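Local structure of caspase subunit p21 (Drosophila melanogaster, 3SIR) at residues A[209-214]-A[247-252]. The protein is an effector caspase, a cysteine endopeptidase of the apoptosis execution cascade that cleaves baculovirus p35 and lamin DmO in vitro. The protein carries 1 engineered substitution. Residues are numbered along the deposited sequence; the frame is centred on the assembly and turned at random.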
ATOM      1  N   LEU A 209      17.681  -0.046  -2.715  1.00 46.07           N
ATOM      2  CA  LEU A 209      16.376   0.082  -3.360  1.00 44.04           C
ATOM      3  C   LEU A 209      15.368   0.792  -2.459  1.00 42.65           C
ATOM      4  O   LEU A 209      15.376   0.606  -1.243  1.00 41.12           O
ATOM      5  CB  LEU A 209      15.842  -1.302  -3.731  1.00 44.76           C
ATOM      6  CG  LEU A 209      15.958  -1.717  -5.197  1.00 43.08           C
ATOM      7  CD1 LEU A 209      15.575  -3.181  -5.340  1.00 45.93           C
ATOM      8  CD2 LEU A 209      15.060  -0.839  -6.048  1.00 40.53           C
ATOM      9  N   ASP A 210      14.431   1.511  -3.069  1.00 40.22           N
ATOM     10  CA  ASP A 210      13.438   2.262  -2.306  1.00 39.98           C
ATOM     11  C   ASP A 210      12.270   1.377  -1.878  1.00 38.25           C
ATOM     12  O   ASP A 210      11.942   0.400  -2.553  1.00 38.41           O
ATOM     13  CB  ASP A 210      12.948   3.479  -3.100  1.00 40.80           C
ATOM     14  CG  ASP A 210      11.743   3.170  -3.970  1.00 46.22           C
ATOM     15  OD1 ASP A 210      10.629   3.622  -3.626  1.00 51.73           O
ATOM     16  OD2 ASP A 210      11.916   2.524  -5.026  1.00 51.75           O
ATOM     17  N   ILE A 211      11.668   1.704  -0.739  1.00 35.14           N
ATOM     18  CA  ILE A 211      10.866   0.746   0.013  1.00 34.48           C
ATOM     19  C   ILE A 211       9.791   0.067  -0.840  1.00 35.18           C
ATOM     20  O   ILE A 211       9.565  -1.140  -0.724  1.00 33.16           O
ATOM     21  CB  ILE A 211      10.224   1.403   1.247  1.00 34.52           C
ATOM     22  CG1 ILE A 211       9.551   0.352   2.137  1.00 35.54           C
ATOM     23  CG2 ILE A 211       9.243   2.481   0.829  1.00 35.73           C
ATOM     24  CD1 ILE A 211      10.529  -0.561   2.851  1.00 36.02           C
ATOM     25  N   LEU A 212       9.193   0.827  -1.753  1.00 35.10           N
ATOM     26  CA  LEU A 212       7.989   0.382  -2.447  1.00 35.92           C
ATOM     27  C   LEU A 212       8.301  -0.563  -3.607  1.00 37.01           C
ATOM     28  O   LEU A 212       7.473  -1.400  -3.979  1.00 35.91           O
ATOM     29  CB  LEU A 212       7.176   1.579  -2.946  1.00 35.37           C
ATOM     30  CG  LEU A 212       6.501   2.451  -1.886  1.00 34.53           C
ATOM     31  CD1 LEU A 212       5.944   3.719  -2.520  1.00 31.73           C
ATOM     32  CD2 LEU A 212       5.410   1.686  -1.150  1.00 32.78           C
ATOM     33  N   THR A 213       9.500  -0.428  -4.168  1.00 36.93           N
ATOM     34  CA  THR A 213      10.007  -1.389  -5.143  1.00 36.94           C
ATOM     35  C   THR A 213      10.668  -2.579  -4.448  1.00 35.52           C
ATOM     36  O   THR A 213      10.746  -3.675  -5.005  1.00 38.05           O
ATOM     37  CB  THR A 213      11.024  -0.746  -6.109  1.00 37.24           C
ATOM     38  OG1 THR A 213      12.189  -0.360  -5.377  1.00 41.80           O
ATOM     39  CG2 THR A 213      10.439   0.489  -6.786  1.00 40.81           C
ATOM     40  N   LEU A 214      11.066  -2.393  -3.196  1.00 33.50           N
ATOM     41  CA  LEU A 214      11.317  -3.537  -2.332  1.00 32.20           C
ATOM     42  C   LEU A 214      10.026  -4.334  -2.138  1.00 31.80           C
ATOM     43  O   LEU A 214       9.856  -5.402  -2.726  1.00 29.55           O
ATOM     44  CB  LEU A 214      11.869  -3.075  -0.985  1.00 32.03           C
ATOM     45  CG  LEU A 214      12.948  -3.943  -0.341  1.00 29.70           C
ATOM     46  CD1 LEU A 214      13.842  -4.530  -1.413  1.00 35.56           C
ATOM     47  CD2 LEU A 214      13.772  -3.117   0.636  1.00 26.62           C
ATOM     48  N   THR A 247       0.174   2.371   1.301  1.00 31.63           N
ATOM     49  CA  THR A 247       1.040   3.496   1.648  1.00 30.68           C
ATOM     50  C   THR A 247       0.297   4.822   1.751  1.00 29.85           C
ATOM     51  O   THR A 247      -0.600   5.104   0.956  1.00 30.25           O
ATOM     52  CB  THR A 247       2.170   3.676   0.639  1.00 28.13           C
ATOM     53  OG1 THR A 247       2.611   5.037   0.691  1.00 33.36           O
ATOM     54  CG2 THR A 247       1.673   3.365  -0.759  1.00 27.54           C
ATOM     55  N   MET A 248       0.747   5.675   2.668  1.00 28.40           N
ATOM     56  CA  MET A 248       0.575   7.119   2.524  1.00 28.21           C
ATOM     57  C   MET A 248       1.902   7.863   2.614  1.00 27.62           C
ATOM     58  O   MET A 248       1.936   9.050   2.941  1.00 25.23           O
ATOM     59  CB  MET A 248      -0.394   7.668   3.571  1.00 26.82           C
ATOM     60  CG  MET A 248      -1.854   7.471   3.216  1.00 27.76           C
ATOM     61  SD  MET A 248      -2.439   5.837   3.702  1.00 39.54           S
ATOM     62  CE  MET A 248      -3.443   6.265   5.122  1.00 33.56           C
ATOM     63  N   LEU A 249       2.995   7.154   2.346  1.00 26.70           N
ATOM     64  CA  LEU A 249       4.299   7.793   2.279  1.00 26.17           C
ATOM     65  C   LEU A 249       4.183   9.025   1.390  1.00 26.19           C
ATOM     66  O   LEU A 249       3.547   8.977   0.345  1.00 27.15           O
ATOM     67  CB  LEU A 249       5.346   6.826   1.728  1.00 24.00           C
ATOM     68  CG  LEU A 249       5.579   5.534   2.514  1.00 22.03           C
ATOM     69  CD1 LEU A 249       6.937   4.953   2.157  1.00 22.75           C
ATOM     70  CD2 LEU A 249       5.494   5.775   4.012  1.00 26.49           C
ATOM     71  N   THR A 250       4.637  10.164   1.896  1.00 27.46           N
ATOM     72  CA  THR A 250       4.698  11.371   1.088  1.00 30.28           C
ATOM     73  C   THR A 250       6.006  11.484   0.300  1.00 31.75           C
ATOM     74  O   THR A 250       6.150  12.391  -0.522  1.00 32.11           O
ATOM     75  CB  THR A 250       4.497  12.633   1.949  1.00 30.71           C
ATOM     76  OG1 THR A 250       5.390  12.589   3.068  1.00 37.70           O
ATOM     77  CG2 THR A 250       3.062  12.710   2.457  1.00 26.82           C
ATOM     78  N   ARG A 251       6.900  10.508   0.468  1.00 31.43           N
ATOM     79  CA  ARG A 251       8.257  10.593  -0.075  1.00 29.73           C
ATOM     80  C   ARG A 251       8.914   9.231  -0.288  1.00 30.33           C
ATOM     81  O   ARG A 251       8.561   8.250   0.363  1.00 29.88           O
ATOM     82  CB  ARG A 251       9.148  11.454   0.828  1.00 31.98           C
ATOM     83  CG  ARG A 251       8.403  12.510   1.636  1.00 32.45           C
ATOM     84  CD  ARG A 251       9.257  13.751   1.850  1.00 36.26           C
ATOM     85  NE  ARG A 251       9.081  14.315   3.184  1.00 38.30           N
ATOM     86  CZ  ARG A 251       9.868  15.247   3.713  1.00 40.94           C
ATOM     87  NH1 ARG A 251      10.851  15.770   2.993  1.00 35.10           N
ATOM     88  NH2 ARG A 251       9.688  15.633   4.971  1.00 42.47           N
ATOM     89  N   ILE A 252       9.972   9.218  -1.095  1.00 31.19           N
ATOM     90  CA  ILE A 252      10.757   8.014  -1.352  1.00 32.38           C
ATOM     91  C   ILE A 252      11.612   7.630  -0.152  1.00 36.11           C
ATOM     92  O   ILE A 252      12.591   8.314   0.166  1.00 37.02           O
ATOM     93  CB  ILE A 252      11.721   8.235  -2.534  1.00 33.04           C
ATOM     94  CG1 ILE A 252      10.947   8.652  -3.785  1.00 32.84           C
ATOM     95  CG2 ILE A 252      12.576   7.001  -2.791  1.00 29.51           C
ATOM     96  CD1 ILE A 252      11.775   9.467  -4.748  1.00 28.30           C
TER
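Ile211 and Leu249 meet in the middle of this contact, which is buried throughout. The CG2 methyl of Ile211 lies 3.6 Å from CD1 of Leu249, and the two side chains cross at about a right angle. CG1 of Ile211 is anti to the backbone N (chi1 -172°), which leaves CG2 to make the touch while the longer branch leads away. Leu173 of strand 172-179 also packs on Leu249 and on Leu212. At the start of the helix, CB of Asp210 rests 3.6 Å from CG2 of Ile252. Asp210 is the N-cap of helix 211-223; its backbone O accepts from Leu214 N at 3.0 Å. Packing is looser toward the strand end. There CD2 of Leu212 comes only to 4.1 Å from CG2 of Thr247. OG1 of Thr247 turns onward to accept from Leu249 N at 2.7 Å, a bent bond (136°) that makes an ST turn. In the second subunit, Thr216 packs on Leu212 and Phe217 on Ile252, and an antiparallel strand pairs with Thr247. The contact thus joins the start of helix 211-223 to the chain leaving the last strand, 244-247, of the caspase fold, beside the dimer interface where the central sheet continues into the second subunit.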